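PDB 2B4W: uncharacterized protein from Leishmania major, which is of unknown function but, as a DUF1861 protein related to beta-fructosidases, may act on or bind carbohydrates. Local coordinates for residues A[157-168]-A[172-184]. Sequence-based numbering, arbitrary orientation.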
loop_
_atom_site.group_PDB
_atom_site.type_symbol
_atom_site.label_atom_id
_atom_site.label_comp_id
_atom_site.label_asym_id
_atom_site.label_seq_id
_atom_site.Cartn_x
_atom_site.Cartn_y
_atom_site.Cartn_z
ATOM N N ALA A 157 5.353 -7.303 -16.605
ATOM C CA ALA A 157 5.320 -6.483 -15.397
ATOM C C ALA A 157 6.704 -6.027 -14.946
ATOM O O ALA A 157 7.695 -6.748 -14.863
ATOM C CB ALA A 157 4.650 -7.211 -14.236
ATOM N N SER A 158 6.777 -4.742 -14.614
ATOM C CA SER A 158 8.015 -4.184 -14.086
ATOM C C SER A 158 7.656 -3.181 -12.998
ATOM O O SER A 158 6.537 -2.660 -12.991
ATOM C CB SER A 158 8.824 -3.511 -15.189
ATOM O OG SER A 158 9.476 -2.339 -14.740
ATOM N N ILE A 159 8.597 -2.947 -12.107
ATOM C CA ILE A 159 8.452 -1.841 -11.183
ATOM C C ILE A 159 9.539 -0.842 -11.596
ATOM O O ILE A 159 10.710 -1.222 -11.614
ATOM C CB ILE A 159 8.649 -2.138 -9.696
ATOM C CG1 ILE A 159 7.483 -2.801 -8.975
ATOM C CG2 ILE A 159 9.031 -0.825 -9.018
ATOM C CD1 ILE A 159 7.866 -3.758 -7.863
ATOM N N GLY A 160 9.072 0.352 -11.921
ATOM C CA GLY A 160 9.928 1.442 -12.336
ATOM C C GLY A 160 10.005 2.550 -11.301
ATOM O O GLY A 160 9.264 2.570 -10.321
ATOM N N PHE A 161 10.918 3.487 -11.513
ATOM C CA PHE A 161 11.180 4.546 -10.567
ATOM C C PHE A 161 11.842 5.727 -11.271
ATOM O O PHE A 161 12.829 5.574 -11.993
ATOM C CB PHE A 161 12.099 4.056 -9.433
ATOM C CG PHE A 161 12.444 5.172 -8.462
ATOM C CD1 PHE A 161 11.544 5.522 -7.464
ATOM C CD2 PHE A 161 13.627 5.864 -8.514
ATOM C CE1 PHE A 161 11.836 6.543 -6.583
ATOM C CE2 PHE A 161 13.908 6.907 -7.660
ATOM C CZ PHE A 161 13.004 7.254 -6.675
ATOM N N VAL A 162 11.281 6.899 -11.007
ATOM C CA VAL A 162 11.855 8.156 -11.461
ATOM C C VAL A 162 11.720 9.257 -10.421
ATOM O O VAL A 162 10.734 9.448 -9.700
ATOM C CB VAL A 162 11.198 8.615 -12.782
ATOM C CG1 VAL A 162 9.782 9.093 -12.519
ATOM C CG2 VAL A 162 12.060 9.689 -13.433
ATOM N N ILE A 163 12.789 10.048 -10.318
ATOM C CA ILE A 163 12.730 11.172 -9.397
ATOM C C ILE A 163 12.191 12.418 -10.084
ATOM O O ILE A 163 12.801 12.829 -11.076
ATOM C CB ILE A 163 14.125 11.515 -8.844
ATOM C CG1 ILE A 163 14.776 10.388 -8.043
ATOM C CG2 ILE A 163 14.054 12.810 -8.048
ATOM C CD1 ILE A 163 16.243 10.577 -7.739
ATOM N N LEU A 164 11.120 13.026 -9.593
ATOM C CA LEU A 164 10.649 14.270 -10.215
ATOM C C LEU A 164 10.907 15.474 -9.312
ATOM O O LEU A 164 11.190 15.279 -8.131
ATOM C CB LEU A 164 9.167 14.186 -10.535
ATOM C CG LEU A 164 8.602 13.084 -11.399
ATOM C CD1 LEU A 164 7.077 13.199 -11.446
ATOM C CD2 LEU A 164 9.157 13.125 -12.808
ATOM N N ASN A 165 10.813 16.699 -9.848
ATOM C CA ASN A 165 11.041 17.892 -9.056
ATOM C C ASN A 165 9.949 18.132 -8.018
ATOM O O ASN A 165 10.244 18.696 -6.954
ATOM C CB ASN A 165 11.156 19.178 -9.902
ATOM C CG ASN A 165 12.392 19.151 -10.780
ATOM O OD1 ASN A 165 13.501 18.899 -10.300
ATOM N ND2 ASN A 165 12.200 19.386 -12.066
ATOM N N SER A 166 8.726 17.744 -8.331
ATOM C CA SER A 166 7.598 18.016 -7.459
ATOM C C SER A 166 6.317 17.385 -7.969
ATOM O O SER A 166 6.279 16.876 -9.083
ATOM C CB SER A 166 7.306 19.514 -7.347
ATOM O OG SER A 166 6.833 19.973 -8.602
ATOM N N ILE A 167 5.304 17.494 -7.102
ATOM C CA ILE A 167 4.030 16.845 -7.384
ATOM C C ILE A 167 3.336 17.432 -8.609
ATOM O O ILE A 167 2.539 16.763 -9.263
ATOM C CB ILE A 167 3.067 16.934 -6.182
ATOM C CG1 ILE A 167 2.058 15.797 -6.122
ATOM C CG2 ILE A 167 2.381 18.293 -6.194
ATOM C CD1 ILE A 167 2.579 14.384 -6.099
ATOM N N ASP A 168 3.677 18.674 -8.870
ATOM C CA ASP A 168 3.269 19.433 -10.027
ATOM C C ASP A 168 3.750 18.837 -11.337
ATOM O O ASP A 168 3.298 19.268 -12.397
ATOM C CB ASP A 168 3.820 20.862 -9.953
ATOM C CG ASP A 168 3.280 21.606 -8.756
ATOM O OD1 ASP A 168 2.051 21.568 -8.549
ATOM O OD2 ASP A 168 4.103 22.208 -8.030
ATOM N N ALA A 172 0.744 11.246 -16.551
ATOM C CA ALA A 172 0.774 9.938 -17.201
ATOM C C ALA A 172 2.046 9.688 -17.987
ATOM O O ALA A 172 2.633 8.602 -17.966
ATOM C CB ALA A 172 -0.455 9.782 -18.100
ATOM N N GLU A 173 2.523 10.709 -18.701
ATOM C CA GLU A 173 3.700 10.477 -19.529
ATOM C C GLU A 173 4.964 10.212 -18.733
ATOM O O GLU A 173 5.614 9.184 -18.936
ATOM C CB GLU A 173 3.901 11.698 -20.435
ATOM C CG GLU A 173 2.660 12.026 -21.248
ATOM C CD GLU A 173 1.661 12.914 -20.543
ATOM O OE1 GLU A 173 1.874 13.315 -19.378
ATOM O OE2 GLU A 173 0.625 13.227 -21.176
ATOM N N VAL A 174 5.345 11.121 -17.842
ATOM C CA VAL A 174 6.586 10.893 -17.090
ATOM C C VAL A 174 6.512 9.599 -16.292
ATOM O O VAL A 174 7.479 8.858 -16.104
ATOM C CB VAL A 174 6.915 12.081 -16.167
ATOM C CG1 VAL A 174 6.992 13.375 -16.971
ATOM C CG2 VAL A 174 5.902 12.236 -15.048
ATOM N N ILE A 175 5.319 9.285 -15.809
ATOM C CA ILE A 175 5.095 8.045 -15.080
ATOM C C ILE A 175 5.496 6.877 -15.965
ATOM O O ILE A 175 6.377 6.086 -15.651
ATOM C CB ILE A 175 3.615 7.976 -14.639
ATOM C CG1 ILE A 175 3.305 8.959 -13.501
ATOM C CG2 ILE A 175 3.243 6.549 -14.311
ATOM C CD1 ILE A 175 1.918 8.946 -12.942
ATOM N N ALA A 176 4.843 6.791 -17.113
ATOM C CA ALA A 176 5.080 5.781 -18.125
ATOM C C ALA A 176 6.540 5.618 -18.516
ATOM O O ALA A 176 7.020 4.509 -18.760
ATOM C CB ALA A 176 4.267 6.158 -19.366
ATOM N N LYS A 177 7.275 6.723 -18.603
ATOM C CA LYS A 177 8.654 6.627 -19.070
ATOM C C LYS A 177 9.629 6.340 -17.940
ATOM O O LYS A 177 10.849 6.298 -18.151
ATOM N N ALA A 178 9.101 6.151 -16.728
ATOM C CA ALA A 178 10.017 5.870 -15.617
ATOM C C ALA A 178 10.842 4.623 -15.930
ATOM O O ALA A 178 10.251 3.609 -16.319
ATOM C CB ALA A 178 9.264 5.732 -14.310
ATOM N N PRO A 179 12.163 4.683 -15.817
ATOM C CA PRO A 179 12.963 3.496 -16.129
ATOM C C PRO A 179 12.718 2.458 -15.032
ATOM O O PRO A 179 12.410 2.850 -13.910
ATOM C CB PRO A 179 14.416 3.950 -16.078
ATOM C CG PRO A 179 14.354 5.435 -16.060
ATOM C CD PRO A 179 13.045 5.785 -15.394
ATOM N N PRO A 180 12.864 1.209 -15.449
ATOM C CA PRO A 180 12.641 0.062 -14.582
ATOM C C PRO A 180 13.744 -0.119 -13.555
ATOM O O PRO A 180 14.902 0.235 -13.728
ATOM C CB PRO A 180 12.664 -1.127 -15.554
ATOM C CG PRO A 180 13.586 -0.650 -16.635
ATOM C CD PRO A 180 13.244 0.800 -16.817
ATOM N N LEU A 181 13.330 -0.716 -12.435
ATOM C CA LEU A 181 14.283 -1.186 -11.456
ATOM C C LEU A 181 14.249 -2.724 -11.580
ATOM O O LEU A 181 13.208 -3.230 -11.998
ATOM C CB LEU A 181 13.980 -0.768 -10.035
ATOM C CG LEU A 181 13.829 0.715 -9.698
ATOM C CD1 LEU A 181 13.192 0.885 -8.331
ATOM C CD2 LEU A 181 15.166 1.423 -9.739
ATOM N N ASP A 182 15.372 -3.278 -11.207
ATOM C CA ASP A 182 15.740 -4.663 -11.109
ATOM C C ASP A 182 15.133 -5.322 -9.879
ATOM O O ASP A 182 15.875 -5.476 -8.902
ATOM C CB ASP A 182 17.273 -4.763 -11.013
ATOM C CG ASP A 182 17.726 -6.149 -11.450
ATOM O OD1 ASP A 182 16.862 -6.895 -11.967
ATOM O OD2 ASP A 182 18.927 -6.420 -11.250
ATOM N N ILE A 183 13.853 -5.647 -9.946
ATOM C CA ILE A 183 13.109 -6.167 -8.805
ATOM C C ILE A 183 12.334 -7.430 -9.180
ATOM O O ILE A 183 12.526 -8.461 -8.534
ATOM C CB ILE A 183 12.119 -5.152 -8.207
ATOM C CG1 ILE A 183 12.680 -3.766 -7.885
ATOM C CG2 ILE A 183 11.476 -5.729 -6.944
ATOM C CD1 ILE A 183 11.625 -2.723 -7.588
ATOM N N LEU A 184 11.482 -7.350 -10.195
ATOM C CA LEU A 184 10.711 -8.496 -10.674
ATOM C C LEU A 184 11.336 -9.106 -11.926
ATOM O O LEU A 184 12.319 -9.838 -11.831
ATOM C CB LEU A 184 9.269 -8.102 -10.989
ATOM C CG LEU A 184 8.625 -7.073 -10.057
ATOM C CD1 LEU A 184 7.400 -6.441 -10.703
ATOM C CD2 LEU A 184 8.273 -7.727 -8.726
HETATM O O HOH W 1 11.057 -4.720 -11.966
#
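I159 O accepts a backbone hydrogen bond from L181 N, and F161 N donates one to P179 O, so strand 159-164 is bonded to residues 179-181, of which 180-181 count as a short, weakly bonded strand. Strand 159-164, paired on its other side with 145-149, is flanked here by 180-181, outermost of the four strands of an antiparallel sheet. Such a four-stranded unit is consistent with one blade of the beta-propeller expected in this clan. The L181 N to I159 O bond, 2.8 Å, is nearly straight (N-H...O 167°) and in the carbonyl plane; the F161 N to P179 O bond, 2.9 Å, is almost in line with the C=O bond (C=O...N 163°). Between these two bonds, G160 and P180 form a non-hydrogen-bonded pair whose CA atoms lie just 3.8 Å apart, closer than the CA atoms of V162 and A178 at 5.1 Å. Where the edge segment turns off beyond L181, a water takes over the bridging: it donates to L181 O and accepts from I159 N and L184 N.

The side chain of I159 can be followed outward. Its CB already lies near I183 CD1, and its CG2, anti to the backbone N (CG1 at chi1 -78°), meets that same methyl at 3.5 Å. CG1 turns to L184 CD1 instead, and CD1 ends between the two residues, 3.9 Å from both I183 CD1 and L184 CD1; the L184 side chain crosses it at about a right angle. Further along, L181 CD1 packs on F161 CB, while the F161 ring leads away to meet F148 and L231. R236 NH1, from the loop between strands 223-231 and 238-245 of the next sheet, hydrogen-bonds F161 O. At the other end of the strand, V174 of helix 172-176 packs on L164: V174 CG2 touches both methyls, coming within 3.9 Å of L164 CD1.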